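PDB 4PQH: glutathione transferase lambda1 from Populus trichocarpa, which binds glutathione and probably acts as a thiol transferase of the monomeric, plant-specific Lambda class of glutathione transferases. Local coordinates for residues S135-E140 / Q183-E188; K131-T136 / A146-I151. All coordinates share one frame; numbering follows the deposited sequence. Where two conformers were deposited one is given.

Interaction 1: residues S135-E140 / Q183-E188; sequences STFKGE and QPALLE
The ring of Phe137 brings CE1 and CZ against the side chains of Ala185 and Leu186. The backbone N of Leu186 lies in the ring plane at its edge, while the methyl of Ala185 and CD2 of Leu186 approach obliquely. Phe137 CE1 and CZ each stand 3.6 Å from Ala185 CB, and CE1 is 3.7 Å from Leu186 CD2. With CG anti to its own carbonyl carbon (chi1 -64°), the ring is sent toward helix 170-190. The isobutyl group of Leu186 crosses it at about a right angle and also reaches Thr136, whose CG2 sits 3.9 Å from Leu186 CD2. Alanine suits position 185, since its short side chain lets the aromatic tip come close to the helix. Thr136 serves two ends: its methyl meets leucine, while OG1 is hydrogen-bonded to the N of Ala144. Replacing Phe137 by an alanine would probably open a gap over Ala185 and leave Leu186 CD2 with little beyond the Thr136 methyl to pack on from this segment. Two residues on from Phe137, Gly139 takes positive phi (76°), a conformation that favours glycine; Gly139 N bonds back to Thr136 O and Glu140 N to Ser135 O, both at 3.0 Å. This Schellman motif lies where the chain leaves helical geometry, and helix 113-137 packs here on helix 170-190 within the all-helical C-terminal domain of the glutathione transferase fold.

Interaction 2: residues K131-T136 / A146-I151; sequences KANNST and AAFDYI
Ala132 and Ala147 meet methyl to methyl in a buried helix-helix contact, where the C-terminal part of helix 113-137 runs roughly antiparallel to helix 144-154, which follows it in the helical domain. The two short axes come within 10.0 Å at an angle of 151°, and Ala132 CA and Ala147 CA, at 6.3 Å, are the nearest CA atoms across the segments. Ala132 CB lies 3.7 Å from Ala147 CB, and small side chains suit the place because both point toward the facing helix. Beside them the contact turns polar on one side only. Asn133 has CG anti to its own carbonyl carbon (chi1 -82°), which directs the amide back along its helix, and there ND2 donates to the backbone O of Phe129, one turn earlier. The same bond helps fix the rotation of the amide. Asn133 OD1 is thereby presented to the edge of the Phe148 ring, near its plane, at 3.3 Å from Phe148 CE2; amide and ring planes stand 86° apart. Phe129 also meets Phe148 edge-to-face, and Phe182 and Leu186 of helix 170-190 pack on Asn133. One turn on from Ala132, Thr136 OG1 donates to Ala132 O at 3.0 Å, while Thr136 N approaches the same oxygen from the opposite face of its carbonyl plane, so this one acceptor is gripped twice. Asn133 OD1, in contrast, is buried without any hydrogen-bonding partner. The slightly positive C-H rim of Phe148 probably offers it a weak electrostatic complement, so the aromatic edge is likely to offset part, though hardly all, of the cost of burying the oxygen.

Overall arrangement
Interactions 1 and 2 lie with their centres about 10 Å apart on the same side of the chain's centre, and both begin on the last turns of helix 113-137, sharing Ser135 and Thr136. Along the chain that helix is followed by helix 144-154, its partner in interaction 2, and then by helix 170-190, its partner in interaction 1. Leu186 joins the two: its CD1 packs 3.5 Å from Asn133 OD1 and 3.7 Å from Phe148 CE2, making one three-helix cluster in the C-terminal domain. The cluster is structural packing away from the annotated sites; the Phe137 side chain is about 13 Å from the bound glutathione.

Interaction 1: residues S135-E140 / Q183-E188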
loop_
_atom_site.group_PDB
_atom_site.type_symbol
_atom_site.label_atom_id
_atom_site.label_comp_id
_atom_site.label_asym_id
_atom_site.label_seq_id
_atom_site.Cartn_x
_atom_site.Cartn_y
_atom_site.Cartn_z
ATOM N N SER A 135 4.433 -2.019 -18.382
ATOM C CA SER A 135 4.565 -2.333 -19.803
ATOM C C SER A 135 4.158 -1.132 -20.644
ATOM O O SER A 135 4.788 -0.822 -21.650
ATOM C CB SER A 135 3.693 -3.536 -20.166
ATOM O OG SER A 135 3.767 -3.832 -21.550
ATOM N N THR A 136 3.100 -0.449 -20.219
ATOM C CA THR A 136 2.594 0.708 -20.945
ATOM C C THR A 136 3.567 1.878 -20.864
ATOM O O THR A 136 3.894 2.487 -21.884
ATOM C CB THR A 136 1.220 1.122 -20.406
ATOM O OG1 THR A 136 0.307 0.043 -20.606
ATOM C CG2 THR A 136 0.705 2.357 -21.128
ATOM N N PHE A 137 4.048 2.175 -19.663
ATOM C CA PHE A 137 5.003 3.265 -19.475
ATOM C C PHE A 137 6.273 3.038 -20.285
ATOM O O PHE A 137 6.865 3.985 -20.795
ATOM C CB PHE A 137 5.365 3.434 -18.001
ATOM C CG PHE A 137 4.212 3.835 -17.145
ATOM C CD1 PHE A 137 3.391 4.879 -17.522
ATOM C CD2 PHE A 137 3.940 3.158 -15.972
ATOM C CE1 PHE A 137 2.315 5.251 -16.732
ATOM C CE2 PHE A 137 2.869 3.523 -15.182
ATOM C CZ PHE A 137 2.061 4.570 -15.571
ATOM N N LYS A 138 6.687 1.780 -20.391
ATOM C CA LYS A 138 7.923 1.438 -21.099
ATOM C C LYS A 138 7.727 1.327 -22.607
ATOM O O LYS A 138 8.693 1.149 -23.349
ATOM C CB LYS A 138 8.505 0.136 -20.542
ATOM C CG LYS A 138 9.053 0.272 -19.131
ATOM C CD LYS A 138 9.695 -1.011 -18.634
ATOM C CE LYS A 138 8.692 -2.138 -18.465
ATOM N NZ LYS A 138 9.360 -3.394 -18.007
ATOM N N GLY A 139 6.487 1.440 -23.065
ATOM C CA GLY A 139 6.188 1.380 -24.487
ATOM C C GLY A 139 6.224 -0.016 -25.087
ATOM O O GLY A 139 6.230 -0.177 -26.307
ATOM N N GLU A 140 6.259 -1.033 -24.235
ATOM C CA GLU A 140 6.321 -2.414 -24.700
ATOM C C GLU A 140 4.994 -2.898 -25.268
ATOM O O GLU A 140 4.942 -3.494 -26.339
ATOM C CB GLU A 140 6.723 -3.340 -23.563
ATOM C CG GLU A 140 8.045 -3.010 -22.936
ATOM C CD GLU A 140 8.305 -3.861 -21.712
ATOM O OE1 GLU A 140 7.436 -4.700 -21.372
ATOM O OE2 GLU A 140 9.383 -3.708 -21.105
ATOM N N GLN A 183 -2.247 6.721 -12.184
ATOM C CA GLN A 183 -3.217 7.667 -12.736
ATOM C C GLN A 183 -2.576 8.935 -13.336
ATOM O O GLN A 183 -2.780 9.217 -14.518
ATOM C CB GLN A 183 -4.318 8.014 -11.731
ATOM C CG GLN A 183 -5.316 9.026 -12.292
ATOM C CD GLN A 183 -6.490 9.292 -11.377
ATOM O OE1 GLN A 183 -6.421 9.078 -10.171
ATOM N NE2 GLN A 183 -7.582 9.749 -11.958
ATOM N N PRO A 184 -1.794 9.692 -12.539
ATOM C CA PRO A 184 -1.210 10.904 -13.120
ATOM C C PRO A 184 -0.160 10.584 -14.178
ATOM O O PRO A 184 -0.001 11.361 -15.121
ATOM C CB PRO A 184 -0.567 11.603 -11.909
ATOM C CG PRO A 184 -0.341 10.523 -10.914
ATOM C CD PRO A 184 -1.486 9.576 -11.100
ATOM N N ALA A 185 0.542 9.463 -14.042
ATOM C CA ALA A 185 1.575 9.136 -15.021
ATOM C C ALA A 185 0.970 8.785 -16.376
ATOM O O ALA A 185 1.485 9.186 -17.419
ATOM C CB ALA A 185 2.460 8.019 -14.511
ATOM N N LEU A 186 -0.137 8.058 -16.379
ATOM C CA LEU A 186 -0.808 7.754 -17.634
ATOM C C LEU A 186 -1.356 9.025 -18.275
ATOM O O LEU A 186 -1.339 9.184 -19.498
ATOM C CB LEU A 186 -1.933 6.743 -17.412
ATOM C CG LEU A 186 -1.455 5.304 -17.204
ATOM C CD1 LEU A 186 -2.585 4.455 -16.633
ATOM C CD2 LEU A 186 -0.919 4.715 -18.516
ATOM N N LEU A 187 -1.861 9.936 -17.451
ATOM C CA LEU A 187 -2.358 11.194 -17.977
ATOM C C LEU A 187 -1.229 12.003 -18.618
ATOM O O LEU A 187 -1.394 12.562 -19.707
ATOM C CB LEU A 187 -3.053 12.000 -16.872
ATOM C CG LEU A 187 -3.919 13.164 -17.337
ATOM C CD1 LEU A 187 -5.111 12.657 -18.136
ATOM C CD2 LEU A 187 -4.380 13.947 -16.133
ATOM N N GLU A 188 -0.084 12.066 -17.945
ATOM C CA GLU A 188 1.028 12.873 -18.432
ATOM C C GLU A 188 1.751 12.243 -19.620
ATOM O O GLU A 188 1.978 12.894 -20.643
ATOM C CB GLU A 188 2.029 13.152 -17.307
ATOM C CG GLU A 188 3.276 13.893 -17.791
ATOM C CD GLU A 188 4.331 14.070 -16.714
ATOM O OE1 GLU A 188 4.077 13.683 -15.553
ATOM O OE2 GLU A 188 5.423 14.596 -17.037
#

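Interaction 2: residues K131-T136 / A146-I151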
loop_
_atom_site.group_PDB
_atom_site.type_symbol
_atom_site.label_atom_id
_atom_site.label_comp_id
_atom_site.label_asym_id
_atom_site.label_seq_id
_atom_site.Cartn_x
_atom_site.Cartn_y
_atom_site.Cartn_z
ATOM N N LYS A 131 2.431 -4.965 -13.692
ATOM C CA LYS A 131 3.141 -5.330 -14.913
ATOM C C LYS A 131 2.499 -4.680 -16.138
ATOM O O LYS A 131 3.191 -4.136 -16.985
ATOM C CB LYS A 131 3.200 -6.849 -15.054
ATOM C CG LYS A 131 4.018 -7.333 -16.223
ATOM C CD LYS A 131 4.371 -8.798 -16.068
ATOM C CE LYS A 131 5.097 -9.286 -17.293
ATOM N NZ LYS A 131 5.760 -10.613 -17.106
ATOM N N ALA A 132 1.171 -4.691 -16.196
ATOM C CA ALA A 132 0.443 -4.087 -17.306
ATOM C C ALA A 132 0.718 -2.587 -17.412
ATOM O O ALA A 132 0.947 -2.047 -18.508
ATOM C CB ALA A 132 -1.045 -4.327 -17.147
ATOM N N ASN A 133 0.703 -1.908 -16.272
ATOM C CA ASN A 133 0.966 -0.478 -16.274
ATOM C C ASN A 133 2.405 -0.158 -16.638
ATOM O O ASN A 133 2.662 0.717 -17.462
ATOM C CB ASN A 133 0.563 0.130 -14.935
ATOM C CG ASN A 133 -0.914 0.403 -14.866
ATOM O OD1 ASN A 133 -1.369 1.458 -15.286
ATOM N ND2 ASN A 133 -1.678 -0.566 -14.379
ATOM N N ASN A 134 3.337 -0.880 -16.038
ATOM C CA ASN A 134 4.743 -0.697 -16.363
ATOM C C ASN A 134 5.068 -0.988 -17.825
ATOM O O ASN A 134 5.863 -0.273 -18.433
ATOM C CB ASN A 134 5.615 -1.491 -15.398
ATOM C CG ASN A 134 5.667 -0.853 -14.031
ATOM O OD1 ASN A 134 5.822 0.364 -13.913
ATOM N ND2 ASN A 134 5.512 -1.658 -12.993
ATOM N N SER A 135 4.433 -2.019 -18.382
ATOM C CA SER A 135 4.565 -2.333 -19.803
ATOM C C SER A 135 4.158 -1.132 -20.644
ATOM O O SER A 135 4.788 -0.822 -21.650
ATOM C CB SER A 135 3.693 -3.536 -20.166
ATOM O OG SER A 135 3.767 -3.832 -21.550
ATOM N N THR A 136 3.100 -0.449 -20.219
ATOM C CA THR A 136 2.594 0.708 -20.945
ATOM C C THR A 136 3.567 1.878 -20.864
ATOM O O THR A 136 3.894 2.487 -21.884
ATOM C CB THR A 136 1.220 1.122 -20.406
ATOM O OG1 THR A 136 0.307 0.043 -20.606
ATOM C CG2 THR A 136 0.705 2.357 -21.128
ATOM N N ALA A 146 -6.561 -2.456 -20.461
ATOM C CA ALA A 146 -7.096 -3.767 -20.111
ATOM C C ALA A 146 -7.038 -3.996 -18.608
ATOM O O ALA A 146 -7.950 -4.582 -18.027
ATOM C CB ALA A 146 -6.331 -4.853 -20.836
ATOM N N ALA A 147 -5.978 -3.513 -17.974
ATOM C CA ALA A 147 -5.816 -3.680 -16.537
ATOM C C ALA A 147 -6.866 -2.876 -15.787
ATOM O O ALA A 147 -7.479 -3.358 -14.821
ATOM C CB ALA A 147 -4.417 -3.265 -16.110
ATOM N N PHE A 148 -7.093 -1.648 -16.231
ATOM C CA PHE A 148 -8.109 -0.830 -15.578
ATOM C C PHE A 148 -9.523 -1.289 -15.916
ATOM O O PHE A 148 -10.450 -1.070 -15.131
ATOM C CB PHE A 148 -7.883 0.662 -15.837
ATOM C CG PHE A 148 -6.823 1.263 -14.958
ATOM C CD1 PHE A 148 -7.118 1.590 -13.640
ATOM C CD2 PHE A 148 -5.530 1.468 -15.427
ATOM C CE1 PHE A 148 -6.158 2.132 -12.808
ATOM C CE2 PHE A 148 -4.558 2.018 -14.594
ATOM C CZ PHE A 148 -4.876 2.344 -13.282
ATOM N N ASP A 149 -9.693 -1.940 -17.060
ATOM C CA ASP A 149 -10.955 -2.606 -17.377
ATOM C C ASP A 149 -11.230 -3.730 -16.376
ATOM O O ASP A 149 -12.368 -3.901 -15.908
ATOM C CB ASP A 149 -10.934 -3.172 -18.795
ATOM C CG ASP A 149 -11.074 -2.109 -19.849
ATOM O OD1 ASP A 149 -11.427 -0.958 -19.506
ATOM O OD2 ASP A 149 -10.836 -2.434 -21.030
ATOM N N TYR A 150 -10.194 -4.484 -16.026
ATOM C CA TYR A 150 -10.336 -5.552 -15.044
ATOM C C TYR A 150 -10.779 -4.970 -13.701
ATOM O O TYR A 150 -11.668 -5.509 -13.038
ATOM C CB TYR A 150 -9.025 -6.332 -14.890
ATOM C CG TYR A 150 -9.135 -7.517 -13.960
ATOM C CD1 TYR A 150 -8.981 -7.364 -12.587
ATOM C CD2 TYR A 150 -9.402 -8.789 -14.452
ATOM C CE1 TYR A 150 -9.089 -8.444 -11.729
ATOM C CE2 TYR A 150 -9.506 -9.877 -13.604
ATOM C CZ TYR A 150 -9.350 -9.698 -12.241
ATOM O OH TYR A 150 -9.458 -10.778 -11.390
ATOM N N ILE A 151 -10.159 -3.867 -13.310
ATOM C CA ILE A 151 -10.495 -3.185 -12.063
ATOM C C ILE A 151 -11.943 -2.683 -12.071
ATOM O O ILE A 151 -12.684 -2.856 -11.093
ATOM C CB ILE A 151 -9.518 -2.008 -11.799
ATOM C CG1 ILE A 151 -8.096 -2.541 -11.582
ATOM C CG2 ILE A 151 -9.980 -1.153 -10.625
ATOM C CD1 ILE A 151 -7.999 -3.560 -10.474
#